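Tail fiber protein (Acinetobacter phage AM24, PDB 5W5P) probably recognises and degrades the capsular polysaccharide of Acinetobacter baumannii as the trimeric tailspike with which the phage attaches to its host. Local coordinates at residues R46-K49 against G54-V57; N372-A377 against Y386-F391; T570-R573 against Y578-K581; V586-S589 against A595-K598. All blocks are in the same frame, centred on the assembly; numbering follows the deposited sequence.

Contact 1 (R46-K49 against G54-V57); sequences RNFK and GQTV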
loop_
_atom_site.group_PDB
_atom_site.type_symbol
_atom_site.label_atom_id
_atom_site.label_comp_id
_atom_site.label_asym_id
_atom_site.label_seq_id
_atom_site.Cartn_x
_atom_site.Cartn_y
_atom_site.Cartn_z
ATOM N N ARG A 46 19.123 35.534 -39.559
ATOM C CA ARG A 46 18.612 35.388 -40.921
ATOM C C ARG A 46 19.304 36.336 -41.892
ATOM O O ARG A 46 19.374 36.049 -43.092
ATOM C CB ARG A 46 17.100 35.620 -40.948
ATOM C CG ARG A 46 16.287 34.508 -40.297
ATOM C CD ARG A 46 14.804 34.653 -40.601
ATOM N NE ARG A 46 14.018 33.621 -39.941
ATOM C CZ ARG A 46 13.348 33.806 -38.807
ATOM N NH1 ARG A 46 13.364 34.989 -38.209
ATOM N NH2 ARG A 46 12.660 32.809 -38.270
ATOM N N ASN A 47 19.813 37.464 -41.401
ATOM C CA ASN A 47 20.552 38.399 -42.240
ATOM C C ASN A 47 22.049 38.123 -42.257
ATOM O O ASN A 47 22.778 38.782 -43.005
ATOM C CB ASN A 47 20.304 39.837 -41.771
ATOM C CG ASN A 47 18.930 40.341 -42.151
ATOM O OD1 ASN A 47 18.779 41.107 -43.100
ATOM N ND2 ASN A 47 17.915 39.900 -41.421
ATOM N N PHE A 48 22.518 37.169 -41.460
ATOM C CA PHE A 48 23.931 36.841 -41.369
ATOM C C PHE A 48 24.277 35.720 -42.339
ATOM O O PHE A 48 23.500 34.778 -42.526
ATOM C CB PHE A 48 24.277 36.433 -39.936
ATOM C CG PHE A 48 25.704 36.003 -39.750
ATOM C CD1 PHE A 48 26.738 36.921 -39.843
ATOM C CD2 PHE A 48 26.009 34.683 -39.460
ATOM C CE1 PHE A 48 28.052 36.528 -39.661
ATOM C CE2 PHE A 48 27.322 34.282 -39.275
ATOM C CZ PHE A 48 28.344 35.206 -39.374
ATOM N N LYS A 49 25.445 35.832 -42.966
ATOM C CA LYS A 49 25.949 34.796 -43.854
ATOM C C LYS A 49 27.125 34.091 -43.199
ATOM O O LYS A 49 28.033 34.764 -42.691
ATOM C CB LYS A 49 26.371 35.394 -45.203
ATOM C CG LYS A 49 25.207 35.954 -46.013
ATOM C CD LYS A 49 25.675 36.886 -47.123
ATOM C CE LYS A 49 26.458 36.133 -48.187
ATOM N NZ LYS A 49 26.960 37.034 -49.264
ATOM N N GLY A 54 29.439 24.756 -41.744
ATOM C CA GLY A 54 29.264 24.167 -40.432
ATOM C C GLY A 54 29.613 25.075 -39.280
ATOM O O GLY A 54 29.892 24.584 -38.180
ATOM N N GLN A 55 29.617 26.388 -39.496
ATOM C CA GLN A 55 29.930 27.322 -38.425
ATOM C C GLN A 55 28.817 27.315 -37.387
ATOM O O GLN A 55 27.634 27.236 -37.724
ATOM C CB GLN A 55 30.121 28.732 -38.991
ATOM C CG GLN A 55 30.486 29.791 -37.957
ATOM C CD GLN A 55 30.346 31.205 -38.491
ATOM O OE1 GLN A 55 29.720 31.429 -39.524
ATOM N NE2 GLN A 55 30.934 32.168 -37.787
ATOM N N THR A 56 29.199 27.383 -36.116
ATOM C CA THR A 56 28.245 27.535 -35.025
ATOM C C THR A 56 28.361 28.948 -34.472
ATOM O O THR A 56 29.456 29.384 -34.095
ATOM C CB THR A 56 28.476 26.505 -33.918
ATOM O OG1 THR A 56 28.537 25.189 -34.482
ATOM C CG2 THR A 56 27.332 26.558 -32.913
ATOM N N VAL A 57 27.236 29.660 -34.440
ATOM C CA VAL A 57 27.151 30.994 -33.869
ATOM C C VAL A 57 26.090 30.980 -32.778
ATOM O O VAL A 57 25.229 30.098 -32.720
ATOM C CB VAL A 57 26.821 32.066 -34.928
ATOM C CG1 VAL A 57 27.920 32.138 -35.975
ATOM C CG2 VAL A 57 25.476 31.773 -35.574
#
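In the small N-terminal domain, the loop that follows helix 42-46 folds back against the start of strand 56-59, and Phe48 reaches from that loop to Gln55 and Val57. The backbones stay well apart, with the CA atoms of Phe48 and Val57 10.0 Å from each other, so the side chains alone bridge the distance. Phe48 does most of this: its CG stands anti to the backbone N (chi1 177°), which sends the ring out toward the strand. Its leading atom, CE2, lies 4.0 Å from CG1 of Val57, an oblique approach of methyl to ring. The same CE2 meets Gln55 OE1 at 3.7 Å, and here the oxygen sits at the ring edge, near the ring plane, where the polarised C-H groups of an aromatic ring tolerate an acceptor. The Gln55 chain is extended and crosses the phenylalanine at about a right angle, with amide and ring planes 52° apart. Its oxygen is also hydrogen-bonded to the backbone N of Ile51, in the loop between the two segments, so this buried oxygen is satisfied while it also meets the aromatic edge. Leu37 of the second subunit packs on Gln55. A branched valine suits the strand and offers a methyl to the ring. The arrangement is that of a loop closed over a strand that is outermost, within this chain, in the antiparallel sheet of strands 56-59, 71-75, 97-100 and 89-91.

Contact 2 (N372-A377 against Y386-F391); sequences NQFGAA and YADVKF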
loop_
_atom_site.group_PDB
_atom_site.type_symbol
_atom_site.label_atom_id
_atom_site.label_comp_id
_atom_site.label_asym_id
_atom_site.label_seq_id
_atom_site.Cartn_x
_atom_site.Cartn_y
_atom_site.Cartn_z
ATOM N N ASN A 372 -7.411 4.455 7.637
ATOM C CA ASN A 372 -7.727 5.850 7.371
ATOM C C ASN A 372 -8.065 6.574 8.668
ATOM O O ASN A 372 -8.563 5.974 9.624
ATOM C CB ASN A 372 -8.902 5.962 6.399
ATOM C CG ASN A 372 -8.640 5.255 5.089
ATOM O OD1 ASN A 372 -8.012 5.812 4.193
ATOM N ND2 ASN A 372 -9.112 4.019 4.974
ATOM N N GLN A 373 -7.781 7.873 8.702
ATOM C CA GLN A 373 -8.265 8.744 9.766
ATOM C C GLN A 373 -9.336 9.653 9.192
ATOM O O GLN A 373 -9.055 10.466 8.305
ATOM C CB GLN A 373 -7.152 9.582 10.389
ATOM C CG GLN A 373 -7.682 10.648 11.334
ATOM C CD GLN A 373 -6.621 11.646 11.758
ATOM O OE1 GLN A 373 -6.497 12.725 11.174
ATOM N NE2 GLN A 373 -5.863 11.301 12.792
ATOM N N PHE A 374 -10.556 9.509 9.693
ATOM C CA PHE A 374 -11.666 10.363 9.291
ATOM C C PHE A 374 -11.887 11.435 10.357
ATOM O O PHE A 374 -12.811 11.373 11.170
ATOM C CB PHE A 374 -12.922 9.528 9.074
ATOM C CG PHE A 374 -12.768 8.430 8.060
ATOM C CD1 PHE A 374 -12.738 8.716 6.704
ATOM C CD2 PHE A 374 -12.688 7.104 8.464
ATOM C CE1 PHE A 374 -12.613 7.699 5.765
ATOM C CE2 PHE A 374 -12.562 6.079 7.532
ATOM C CZ PHE A 374 -12.522 6.378 6.180
ATOM N N GLY A 375 -10.996 12.429 10.346
ATOM C CA GLY A 375 -11.088 13.536 11.280
ATOM C C GLY A 375 -12.127 14.552 10.855
ATOM O O GLY A 375 -11.904 15.325 9.918
ATOM N N ALA A 376 -13.269 14.565 11.535
ATOM C CA ALA A 376 -14.411 15.350 11.092
ATOM C C ALA A 376 -14.352 16.772 11.629
ATOM O O ALA A 376 -13.849 17.028 12.729
ATOM C CB ALA A 376 -15.718 14.693 11.536
ATOM N N ALA A 377 -14.869 17.703 10.831
ATOM C CA ALA A 377 -15.246 18.998 11.366
ATOM C C ALA A 377 -16.348 18.814 12.405
ATOM O O ALA A 377 -17.062 17.808 12.419
ATOM C CB ALA A 377 -15.720 19.925 10.248
ATOM N N TYR A 386 -24.893 11.822 8.584
ATOM C CA TYR A 386 -23.536 11.776 8.056
ATOM C C TYR A 386 -22.925 10.395 8.256
ATOM O O TYR A 386 -23.114 9.761 9.299
ATOM C CB TYR A 386 -22.640 12.827 8.726
ATOM C CG TYR A 386 -21.208 12.756 8.236
ATOM C CD1 TYR A 386 -20.797 13.500 7.139
ATOM C CD2 TYR A 386 -20.279 11.926 8.849
ATOM C CE1 TYR A 386 -19.498 13.423 6.668
ATOM C CE2 TYR A 386 -18.985 11.840 8.382
ATOM C CZ TYR A 386 -18.598 12.593 7.294
ATOM O OH TYR A 386 -17.304 12.504 6.833
ATOM N N ALA A 387 -22.175 9.941 7.254
ATOM C CA ALA A 387 -21.305 8.780 7.385
ATOM C C ALA A 387 -20.074 9.024 6.528
ATOM O O ALA A 387 -20.182 9.599 5.446
ATOM C CB ALA A 387 -22.005 7.486 6.958
ATOM N N ASP A 388 -18.907 8.596 7.017
ATOM C CA ASP A 388 -17.673 8.828 6.269
ATOM C C ASP A 388 -17.744 8.215 4.872
ATOM O O ASP A 388 -17.323 8.841 3.892
ATOM C CB ASP A 388 -16.469 8.277 7.037
ATOM C CG ASP A 388 -16.129 9.105 8.270
ATOM O OD1 ASP A 388 -16.049 10.347 8.162
ATOM O OD2 ASP A 388 -15.933 8.509 9.352
ATOM N N VAL A 389 -18.288 7.004 4.757
ATOM C CA VAL A 389 -18.400 6.285 3.487
ATOM C C VAL A 389 -19.864 5.892 3.309
ATOM O O VAL A 389 -20.386 5.075 4.077
ATOM C CB VAL A 389 -17.494 5.046 3.442
ATOM C CG1 VAL A 389 -17.574 4.361 2.083
ATOM C CG2 VAL A 389 -16.049 5.415 3.791
ATOM N N LYS A 390 -20.526 6.461 2.303
ATOM C CA LYS A 390 -21.953 6.248 2.072
ATOM C C LYS A 390 -22.177 5.331 0.877
ATOM O O LYS A 390 -21.619 5.561 -0.205
ATOM C CB LYS A 390 -22.680 7.574 1.844
ATOM C CG LYS A 390 -23.356 8.110 3.084
ATOM C CD LYS A 390 -24.185 9.343 2.785
ATOM C CE LYS A 390 -24.701 9.951 4.074
ATOM N NZ LYS A 390 -25.307 11.280 3.857
ATOM N N PHE A 391 -23.012 4.313 1.069
ATOM C CA PHE A 391 -23.345 3.353 0.024
ATOM C C PHE A 391 -24.490 2.477 0.518
ATOM O O PHE A 391 -24.822 2.463 1.708
ATOM C CB PHE A 391 -22.133 2.497 -0.365
ATOM C CG PHE A 391 -21.591 1.655 0.759
ATOM C CD1 PHE A 391 -20.643 2.163 1.629
ATOM C CD2 PHE A 391 -22.025 0.349 0.938
ATOM C CE1 PHE A 391 -20.141 1.384 2.663
ATOM C CE2 PHE A 391 -21.529 -0.433 1.968
ATOM C CZ PHE A 391 -20.585 0.086 2.830
HETATM O O HOH W 1 -14.810 12.155 9.630
#
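Stacking dominates the meeting of Phe374 and Asp388, whose carboxylate lies over the phenylalanine side chain with its plane only 18° from that of the ring. CB of Asp388 stands over one ring face, 3.9 Å from the ring centroid, in a CH-pi contact. The carboxylate itself is shifted toward the root of the ring, its OD2 3.2 Å from Phe374 CB. Apolar packing adds a looser touch at the far end, where Phe374 CZ is 4.4 Å from CG2 of Val389. The ring of Phe338 also meets that of Phe374, the planes about 10° apart.

The polar interactions linking the two segments centre on Asp388. Tyr386 OH donates a hydrogen bond to OD1, 2.8 Å away, reaching the anti side of the carboxylate 23° out of its plane. A water donates to the same OD1 at 2.6 Å and, more weakly, to Phe374 O, thereby linking strand 365-375 to the segment leading into strand 389-390. The other oxygen, OD2, is hydrogen-bonded to Thr413 OG1.

Aspartate suits this buried place because its short methylene can lie on the aromatic face while both oxygens find partners. Hydroxyls and water probably compensate the buried charge and hold the carboxylate in its stacked orientation.

Contact 3 (T570-R573 against Y578-K581); sequences TIER and YLLK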
loop_
_atom_site.group_PDB
_atom_site.type_symbol
_atom_site.label_atom_id
_atom_site.label_comp_id
_atom_site.label_asym_id
_atom_site.label_seq_id
_atom_site.Cartn_x
_atom_site.Cartn_y
_atom_site.Cartn_z
ATOM N N THR A 570 -17.768 -38.621 32.312
ATOM C CA THR A 570 -16.968 -38.504 33.520
ATOM C C THR A 570 -15.616 -37.908 33.153
ATOM O O THR A 570 -15.108 -38.128 32.050
ATOM C CB THR A 570 -16.780 -39.865 34.206
ATOM O OG1 THR A 570 -16.399 -40.845 33.230
ATOM C CG2 THR A 570 -18.072 -40.308 34.884
ATOM N N ILE A 571 -15.037 -37.140 34.075
ATOM C CA ILE A 571 -13.708 -36.579 33.864
ATOM C C ILE A 571 -12.811 -36.974 35.028
ATOM O O ILE A 571 -13.278 -37.227 36.143
ATOM C CB ILE A 571 -13.715 -35.040 33.681
ATOM C CG1 ILE A 571 -14.225 -34.331 34.939
ATOM C CG2 ILE A 571 -14.535 -34.640 32.461
ATOM C CD1 ILE A 571 -14.226 -32.819 34.810
ATOM N N GLU A 572 -11.509 -37.031 34.751
ATOM C CA GLU A 572 -10.502 -37.400 35.737
ATOM C C GLU A 572 -9.283 -36.509 35.554
ATOM O O GLU A 572 -8.817 -36.320 34.427
ATOM C CB GLU A 572 -10.107 -38.876 35.601
ATOM C CG GLU A 572 -8.863 -39.253 36.383
ATOM C CD GLU A 572 -8.348 -40.644 36.049
ATOM O OE1 GLU A 572 -8.743 -41.196 35.000
ATOM O OE2 GLU A 572 -7.546 -41.183 36.843
ATOM N N ARG A 573 -8.774 -35.959 36.654
ATOM C CA ARG A 573 -7.599 -35.098 36.615
ATOM C C ARG A 573 -6.341 -35.954 36.725
ATOM O O ARG A 573 -6.189 -36.723 37.682
ATOM C CB ARG A 573 -7.638 -34.056 37.732
ATOM C CG ARG A 573 -6.335 -33.276 37.873
ATOM C CD ARG A 573 -6.374 -32.287 39.031
ATOM N NE ARG A 573 -6.601 -30.920 38.568
ATOM C CZ ARG A 573 -5.650 -30.003 38.416
ATOM N NH1 ARG A 573 -4.385 -30.288 38.693
ATOM N NH2 ARG A 573 -5.966 -28.792 37.989
ATOM N N TYR A 578 -7.011 -33.186 32.074
ATOM C CA TYR A 578 -8.323 -33.740 32.376
ATOM C C TYR A 578 -8.695 -34.701 31.259
ATOM O O TYR A 578 -8.689 -34.323 30.084
ATOM C CB TYR A 578 -9.374 -32.636 32.525
ATOM C CG TYR A 578 -9.409 -32.034 33.913
ATOM C CD1 TYR A 578 -8.565 -30.986 34.254
ATOM C CD2 TYR A 578 -10.279 -32.522 34.887
ATOM C CE1 TYR A 578 -8.584 -30.435 35.519
ATOM C CE2 TYR A 578 -10.303 -31.976 36.161
ATOM C CZ TYR A 578 -9.452 -30.932 36.467
ATOM O OH TYR A 578 -9.461 -30.370 37.723
ATOM N N LEU A 579 -8.990 -35.945 31.626
ATOM C CA LEU A 579 -9.438 -36.953 30.676
ATOM C C LEU A 579 -10.961 -36.977 30.673
ATOM O O LEU A 579 -11.580 -37.250 31.706
ATOM C CB LEU A 579 -8.885 -38.331 31.042
ATOM C CG LEU A 579 -7.420 -38.456 31.472
ATOM C CD1 LEU A 579 -7.097 -39.906 31.796
ATOM C CD2 LEU A 579 -6.483 -37.930 30.398
ATOM N N LEU A 580 -11.559 -36.686 29.524
ATOM C CA LEU A 580 -13.005 -36.778 29.367
ATOM C C LEU A 580 -13.362 -38.170 28.859
ATOM O O LEU A 580 -12.727 -38.681 27.930
ATOM C CB LEU A 580 -13.515 -35.703 28.408
ATOM C CG LEU A 580 -13.394 -34.257 28.903
ATOM C CD1 LEU A 580 -12.077 -33.641 28.451
ATOM C CD2 LEU A 580 -14.569 -33.416 28.430
ATOM N N LYS A 581 -14.362 -38.791 29.483
ATOM C CA LYS A 581 -14.701 -40.178 29.202
ATOM C C LYS A 581 -16.209 -40.346 29.070
ATOM O O LYS A 581 -16.988 -39.658 29.736
ATOM C CB LYS A 581 -14.188 -41.119 30.298
ATOM C CG LYS A 581 -12.826 -40.768 30.865
ATOM C CD LYS A 581 -12.522 -41.635 32.069
ATOM C CE LYS A 581 -11.125 -41.396 32.590
ATOM N NZ LYS A 581 -10.796 -42.388 33.650
#
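Tyr578, one residue into strand 577-582, pairs with Arg573 across a non-hydrogen-bonded site, where their side chains share one face of the sheet. The Tyr578 ring lies beneath Arg573 CB, which stands 4.0 Å from its centroid in a CH-pi contact. Arginine suits the place because its long chain, bent at chi3 (-102°), can run over the ring and still return to the phenol: NE donates to Tyr578 OH over 3.0 Å in a nearly straight bond. The oxygen lies 5° from the guanidinium plane, at its edge, while the guanidinium and the ring stand almost perpendicular. At the other end of the ring, CD2 touches Ile571 CD1 at 4.0 Å.

Leu579 comes next and faces the other way. Its backbone N and O bind Glu572 O and N, giving a hydrogen-bonded pair of the antiparallel beta hairpin formed by strands 569-574 and 577-582; the latter also pairs with strand 470-477. The leucine side chain packs against Thr472 and Glu475 of that third strand.

Leu580 returns to the face of Tyr578, and its CG lies 3.8 Å from CG2 of Ile571, the two branched side chains side by side and pointing the same way. Leu580 is buried here, while Ile571 stays partly exposed and also touches Ala539 of strand 535-546.

Lys581 forms another hydrogen-bonded pair, its N and O bound to Thr570 O and N. Its extended chain crosses diagonally to Glu572, and NZ makes a 2.7 Å salt bridge with OE1, approached from the anti side and 30° out of the carboxylate plane. Long, flexible side chains of opposite charge suit this partly exposed face.

Contact 4 (V586-S589 against A595-K598); sequences VAAS and ATAK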
loop_
_atom_site.group_PDB
_atom_site.type_symbol
_atom_site.label_atom_id
_atom_site.label_comp_id
_atom_site.label_asym_id
_atom_site.label_seq_id
_atom_site.Cartn_x
_atom_site.Cartn_y
_atom_site.Cartn_z
ATOM N N VAL A 586 -19.483 -50.187 23.570
ATOM C CA VAL A 586 -19.292 -51.553 23.093
ATOM C C VAL A 586 -18.740 -51.461 21.676
ATOM O O VAL A 586 -19.360 -50.840 20.805
ATOM C CB VAL A 586 -20.595 -52.373 23.120
ATOM C CG1 VAL A 586 -20.389 -53.717 22.437
ATOM C CG2 VAL A 586 -21.078 -52.563 24.548
ATOM N N ALA A 587 -17.577 -52.069 21.450
ATOM C CA ALA A 587 -16.916 -51.965 20.158
ATOM C C ALA A 587 -17.639 -52.787 19.098
ATOM O O ALA A 587 -18.208 -53.848 19.376
ATOM C CB ALA A 587 -15.463 -52.427 20.263
ATOM N N ALA A 588 -17.613 -52.278 17.868
ATOM C CA ALA A 588 -18.099 -53.035 16.723
ATOM C C ALA A 588 -17.168 -54.207 16.436
ATOM O O ALA A 588 -15.970 -54.159 16.726
ATOM C CB ALA A 588 -18.203 -52.134 15.493
ATOM N N SER A 589 -17.725 -55.265 15.857
ATOM C CA SER A 589 -16.957 -56.471 15.556
ATOM C C SER A 589 -17.788 -57.359 14.637
ATOM O O SER A 589 -18.927 -57.034 14.285
ATOM C CB SER A 589 -16.563 -57.213 16.837
ATOM O OG SER A 589 -17.687 -57.425 17.676
ATOM N N ALA A 595 -12.539 -55.636 14.502
ATOM C CA ALA A 595 -13.128 -54.892 15.604
ATOM C C ALA A 595 -12.591 -53.468 15.657
ATOM O O ALA A 595 -11.532 -53.153 15.109
ATOM C CB ALA A 595 -12.865 -55.600 16.936
ATOM N N THR A 596 -13.347 -52.603 16.328
ATOM C CA THR A 596 -12.915 -51.229 16.556
ATOM C C THR A 596 -11.739 -51.220 17.524
ATOM O O THR A 596 -11.843 -51.738 18.642
ATOM C CB THR A 596 -14.069 -50.398 17.111
ATOM O OG1 THR A 596 -15.153 -50.397 16.176
ATOM C CG2 THR A 596 -13.623 -48.970 17.376
ATOM N N ALA A 597 -10.619 -50.637 17.098
ATOM C CA ALA A 597 -9.404 -50.637 17.900
ATOM C C ALA A 597 -9.136 -49.311 18.597
ATOM O O ALA A 597 -8.300 -49.269 19.504
ATOM C CB ALA A 597 -8.192 -51.001 17.034
ATOM N N LYS A 598 -9.818 -48.237 18.212
ATOM C CA LYS A 598 -9.501 -46.934 18.777
ATOM C C LYS A 598 -10.647 -45.971 18.531
ATOM O O LYS A 598 -11.481 -46.172 17.644
ATOM C CB LYS A 598 -8.211 -46.360 18.182
ATOM C CG LYS A 598 -8.262 -46.196 16.675
ATOM C CD LYS A 598 -6.880 -45.925 16.109
ATOM C CE LYS A 598 -6.770 -46.383 14.674
ATOM N NZ LYS A 598 -5.404 -46.173 14.130
#
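Thr596 points its side chain at the neighbouring run of small residues and meets Ala587 and Ala588 with different atoms. Its CB lies 4.0 Å from the methyl of Ala587, which is directed toward it, while OG1 comes within 3.6 Å of the methyl of Ala588. The threonine torsion explains this division: OG1 stands anti to the carbonyl carbon (chi1 -60°), beside the backbone N, and is carried to the alanine side, where it is hydrogen-bonded to NE2 of His563. Leu510 of strand 509-523 packs on both Thr596 and Ala588, and the hydroxyl is satisfied by His563.

Further along, the methyl and methylene of Ala595 and Ser589 lie beside each other, CB to CB at 4.0 Å, where the chains come closest and their CA atoms are 4.1 Å apart. Both side chains are small and lie alongside each other at the exposed end.

Between these side-chain touches a single backbone hydrogen bond spans the segments, from Thr596 N to Ala588 O at 3.1 Å. Its donor is tilted 29° from the carbonyl plane, and CA of Ala595 approaches the same oxygen, also at 3.1 Å, in a CA-H...O contact. Just beyond, Ala597 and Lys598 form a classic beta bulge opposite Lys503 as strand 598-608 begins. One carbonyl oxygen thus receives both the N-H and the CA-H, and small side chains pack beside it; the chemistry is of one backbone bond plus light packing, not of a paired strand.

In the fold
From the N terminus the four contacts follow one another in series; none nests within or crosses another. Contact 1 closes the short loop between helix 42-46 and strand 56-59 in the N-terminal domain. The chain then winds through the many parallel strands of the central beta-helix, near whose C-terminal end contact 2 closes a longer loop and joins strand 365-375 to strand 389-390, members of different sheets; about 66 Å separates the centres of contacts 1 and 2. Contacts 3 and 4 both lie in the C-terminal region, on the opposite side of the chain's centre from contact 1. Contact 3 closes a tight hairpin, and contact 4 the loop leading into strand 598-608, their centres about 21 Å apart.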